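Local coordinates for predicted protein (Acinetobacter sp. RUH2624, PDB 4MEA) that hydrolyses epoxides as a secreted Cif-type virulence factor of the alpha/beta hydrolase fold, at residues A[184-189]-A[238-243]. Numbering follows the deposited sequence.
Sequences GYFSFG and AAFGYY
Phe186 enters the angle between two aromatic rings of one helix face, meeting Phe240 with a face of its ring and Tyr243 with its edge. CE1 of Phe240 lies over the centre of the Phe186 ring, 3.4 Å from CD1 of Phe186; the two planes are inclined at 33°, an oblique pairing. Toward Tyr243 the geometry is edge-to-face: CD2 of Phe186 points into the middle of the tyrosine ring, the planes stand at 75°, and the centroids of the Phe186 and Tyr243 rings are 4.9 Å apart. The Phe186 and Tyr243 side chains run side by side in the same direction, and CB of Phe186 packs 3.5 Å from CG of Tyr243.

Phe240 and Tyr243 are three residues apart, nearly one helical turn, which brings both onto the side facing 184-189. Each has CG anti to its own carbonyl carbon, sending both rings out from the same side of the helix; their differing chi2 angles then turn the planes differently. Phenylalanine suits position 186 because its flat, wholly apolar ring can offer a face to one neighbour and C-H groups to another. The apolar ring of Phe240 suits a place where it also packs on Ala192 and Ile196, and Tyr243 supplies an aromatic face for the Phe186 edge. The backbone also comes close: O of Phe186 is 3.3 Å from CB of Phe240. CB of Ser187 packs 3.8 Å from O of Tyr243, while its buried hydroxyl is satisfied by the carbonyl of Phe183.

A type I turn from Tyr185 to Phe188 carries Phe186, and this aromatic cluster packs it against helix 233-244. Phe203 and Phe207 of helix 200-211 also touch Phe186. The joined parts belong to the largely helical region inserted between strands 151-157 and 267-272 of the central sheet, the cap of this hydrolase family.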
ATOM      1  N   GLY A 184      -5.253   0.926   0.266  1.00  8.29           N
ATOM      2  CA  GLY A 184      -5.010   1.059  -1.162  1.00  5.50           C
ATOM      3  C   GLY A 184      -4.657  -0.257  -1.832  1.00  8.22           C
ATOM      4  O   GLY A 184      -5.248  -0.632  -2.849  1.00  5.96           O
ATOM      5  N   TYR A 185      -3.673  -0.960  -1.279  1.00  3.04           N
ATOM      6  CA  TYR A 185      -3.242  -2.237  -1.856  1.00  5.55           C
ATOM      7  C   TYR A 185      -4.410  -3.224  -1.956  1.00  5.92           C
ATOM      8  O   TYR A 185      -4.589  -3.878  -2.988  1.00  7.14           O
ATOM      9  CB  TYR A 185      -2.091  -2.833  -1.034  1.00  8.15           C
ATOM     10  CG  TYR A 185      -1.622  -4.217  -1.476  1.00  6.71           C
ATOM     11  CD1 TYR A 185      -1.204  -4.458  -2.788  1.00 12.21           C
ATOM     12  CD2 TYR A 185      -1.558  -5.260  -0.571  1.00  4.77           C
ATOM     13  CE1 TYR A 185      -0.749  -5.718  -3.179  1.00 10.31           C
ATOM     14  CE2 TYR A 185      -1.107  -6.527  -0.952  1.00  7.70           C
ATOM     15  CZ  TYR A 185      -0.713  -6.748  -2.253  1.00 10.06           C
ATOM     16  OH  TYR A 185      -0.257  -7.995  -2.626  1.00  7.45           O
ATOM     17  N   PHE A 186      -5.224  -3.301  -0.902  1.00  8.22           N
ATOM     18  CA  PHE A 186      -6.330  -4.262  -0.855  1.00  8.49           C
ATOM     19  C   PHE A 186      -7.490  -3.907  -1.801  1.00 12.02           C
ATOM     20  O   PHE A 186      -8.357  -4.734  -2.056  1.00 10.22           O
ATOM     21  CB  PHE A 186      -6.857  -4.443   0.578  1.00  4.93           C
ATOM     22  CG  PHE A 186      -5.896  -5.149   1.514  1.00  9.68           C
ATOM     23  CD1 PHE A 186      -4.758  -5.780   1.033  1.00  8.82           C
ATOM     24  CD2 PHE A 186      -6.151  -5.198   2.884  1.00  9.50           C
ATOM     25  CE1 PHE A 186      -3.887  -6.446   1.905  1.00  7.48           C
ATOM     26  CE2 PHE A 186      -5.272  -5.851   3.766  1.00  2.71           C
ATOM     27  CZ  PHE A 186      -4.150  -6.477   3.267  1.00  4.83           C
ATOM     28  N   SER A 187      -7.520  -2.684  -2.318  1.00  6.05           N
ATOM     29  CA  SER A 187      -8.566  -2.311  -3.263  1.00 11.18           C
ATOM     30  C   SER A 187      -8.020  -2.035  -4.663  1.00 11.81           C
ATOM     31  O   SER A 187      -8.722  -1.487  -5.510  1.00  8.89           O
ATOM     32  CB  SER A 187      -9.360  -1.103  -2.744  1.00 12.23           C
ATOM     33  OG  SER A 187      -8.518   0.015  -2.502  1.00 11.24           O
ATOM     34  N   PHE A 188      -6.774  -2.445  -4.902  1.00  8.80           N
ATOM     35  CA  PHE A 188      -6.062  -2.205  -6.161  1.00  8.09           C
ATOM     36  C   PHE A 188      -6.344  -3.375  -7.095  1.00  8.31           C
ATOM     37  O   PHE A 188      -5.627  -4.365  -7.083  1.00  9.89           O
ATOM     38  CB  PHE A 188      -4.559  -2.088  -5.853  1.00  5.49           C
ATOM     39  CG  PHE A 188      -3.694  -1.609  -7.006  1.00  3.21           C
ATOM     40  CD1 PHE A 188      -3.809  -0.322  -7.499  1.00  8.94           C
ATOM     41  CD2 PHE A 188      -2.704  -2.435  -7.536  1.00  5.02           C
ATOM     42  CE1 PHE A 188      -2.988   0.127  -8.526  1.00 11.58           C
ATOM     43  CE2 PHE A 188      -1.876  -1.995  -8.555  1.00  9.00           C
ATOM     44  CZ  PHE A 188      -2.021  -0.706  -9.054  1.00  5.30           C
ATOM     45  N   GLY A 189      -7.414  -3.271  -7.881  1.00  9.01           N
ATOM     46  CA  GLY A 189      -7.846  -4.375  -8.730  1.00 10.65           C
ATOM     47  C   GLY A 189      -7.936  -5.670  -7.941  1.00  6.99           C
ATOM     48  O   GLY A 189      -8.328  -5.664  -6.772  1.00  9.24           O
ATOM     49  N   ALA A 238     -13.293 -12.152  -1.083  1.00  8.19           N
ATOM     50  CA  ALA A 238     -14.259 -11.643  -0.113  1.00  7.50           C
ATOM     51  C   ALA A 238     -13.620 -10.636   0.851  1.00  8.21           C
ATOM     52  O   ALA A 238     -14.143  -9.540   1.059  1.00  7.53           O
ATOM     53  CB  ALA A 238     -14.862 -12.790   0.661  1.00 13.86           C
ATOM     54  N   ALA A 239     -12.496 -11.015   1.452  1.00  7.25           N
ATOM     55  CA  ALA A 239     -11.797 -10.107   2.353  1.00  8.18           C
ATOM     56  C   ALA A 239     -11.564  -8.750   1.692  1.00  8.38           C
ATOM     57  O   ALA A 239     -11.808  -7.695   2.288  1.00 10.41           O
ATOM     58  CB  ALA A 239     -10.468 -10.717   2.795  1.00  9.92           C
ATOM     59  N   PHE A 240     -11.082  -8.766   0.459  1.00  9.54           N
ATOM     60  CA  PHE A 240     -10.717  -7.504  -0.169  1.00 11.69           C
ATOM     61  C   PHE A 240     -11.950  -6.778  -0.728  1.00  9.63           C
ATOM     62  O   PHE A 240     -11.894  -5.587  -1.047  1.00  8.57           O
ATOM     63  CB  PHE A 240      -9.572  -7.697  -1.181  1.00  8.65           C
ATOM     64  CG  PHE A 240      -8.323  -8.324  -0.567  1.00 10.72           C
ATOM     65  CD1 PHE A 240      -7.883  -7.933   0.691  1.00  7.28           C
ATOM     66  CD2 PHE A 240      -7.623  -9.323  -1.229  1.00  5.68           C
ATOM     67  CE1 PHE A 240      -6.747  -8.514   1.262  1.00  9.20           C
ATOM     68  CE2 PHE A 240      -6.494  -9.905  -0.663  1.00  8.09           C
ATOM     69  CZ  PHE A 240      -6.054  -9.496   0.585  1.00  9.24           C
ATOM     70  N   GLY A 241     -13.085  -7.474  -0.792  1.00  6.21           N
ATOM     71  CA  GLY A 241     -14.333  -6.779  -1.086  1.00  4.96           C
ATOM     72  C   GLY A 241     -14.652  -5.700  -0.051  1.00  6.87           C
ATOM     73  O   GLY A 241     -15.167  -4.635  -0.400  1.00  6.60           O
ATOM     74  N   TYR A 242     -14.356  -5.968   1.225  1.00 10.55           N
ATOM     75  CA  TYR A 242     -14.583  -4.966   2.275  1.00  8.09           C
ATOM     76  C   TYR A 242     -13.786  -3.718   1.964  1.00  8.02           C
ATOM     77  O   TYR A 242     -14.251  -2.600   2.191  1.00 11.70           O
ATOM     78  CB  TYR A 242     -14.220  -5.510   3.669  1.00  8.72           C
ATOM     79  CG  TYR A 242     -15.204  -6.551   4.156  1.00  8.31           C
ATOM     80  CD1 TYR A 242     -16.312  -6.184   4.914  1.00  4.71           C
ATOM     81  CD2 TYR A 242     -15.045  -7.893   3.824  1.00 10.04           C
ATOM     82  CE1 TYR A 242     -17.229  -7.132   5.353  1.00 12.35           C
ATOM     83  CE2 TYR A 242     -15.965  -8.847   4.245  1.00 13.05           C
ATOM     84  CZ  TYR A 242     -17.054  -8.458   5.009  1.00 11.27           C
ATOM     85  OH  TYR A 242     -17.972  -9.396   5.431  1.00  9.18           O
ATOM     86  N   TYR A 243     -12.588  -3.916   1.410  1.00  5.69           N
ATOM     87  CA  TYR A 243     -11.704  -2.800   1.112  1.00  3.47           C
ATOM     88  C   TYR A 243     -12.135  -2.040  -0.141  1.00  9.26           C
ATOM     89  O   TYR A 243     -12.116  -0.804  -0.153  1.00  8.77           O
ATOM     90  CB  TYR A 243     -10.231  -3.253   1.071  1.00  5.96           C
ATOM     91  CG  TYR A 243      -9.755  -3.678   2.443  1.00 10.19           C
ATOM     92  CD1 TYR A 243      -9.211  -2.751   3.328  1.00  8.03           C
ATOM     93  CD2 TYR A 243      -9.908  -4.996   2.879  1.00 11.03           C
ATOM     94  CE1 TYR A 243      -8.806  -3.130   4.610  1.00 10.64           C
ATOM     95  CE2 TYR A 243      -9.504  -5.384   4.162  1.00 10.67           C
ATOM     96  CZ  TYR A 243      -8.953  -4.447   5.017  1.00  6.44           C
ATOM     97  OH  TYR A 243      -8.552  -4.818   6.286  1.00 12.41           O
TER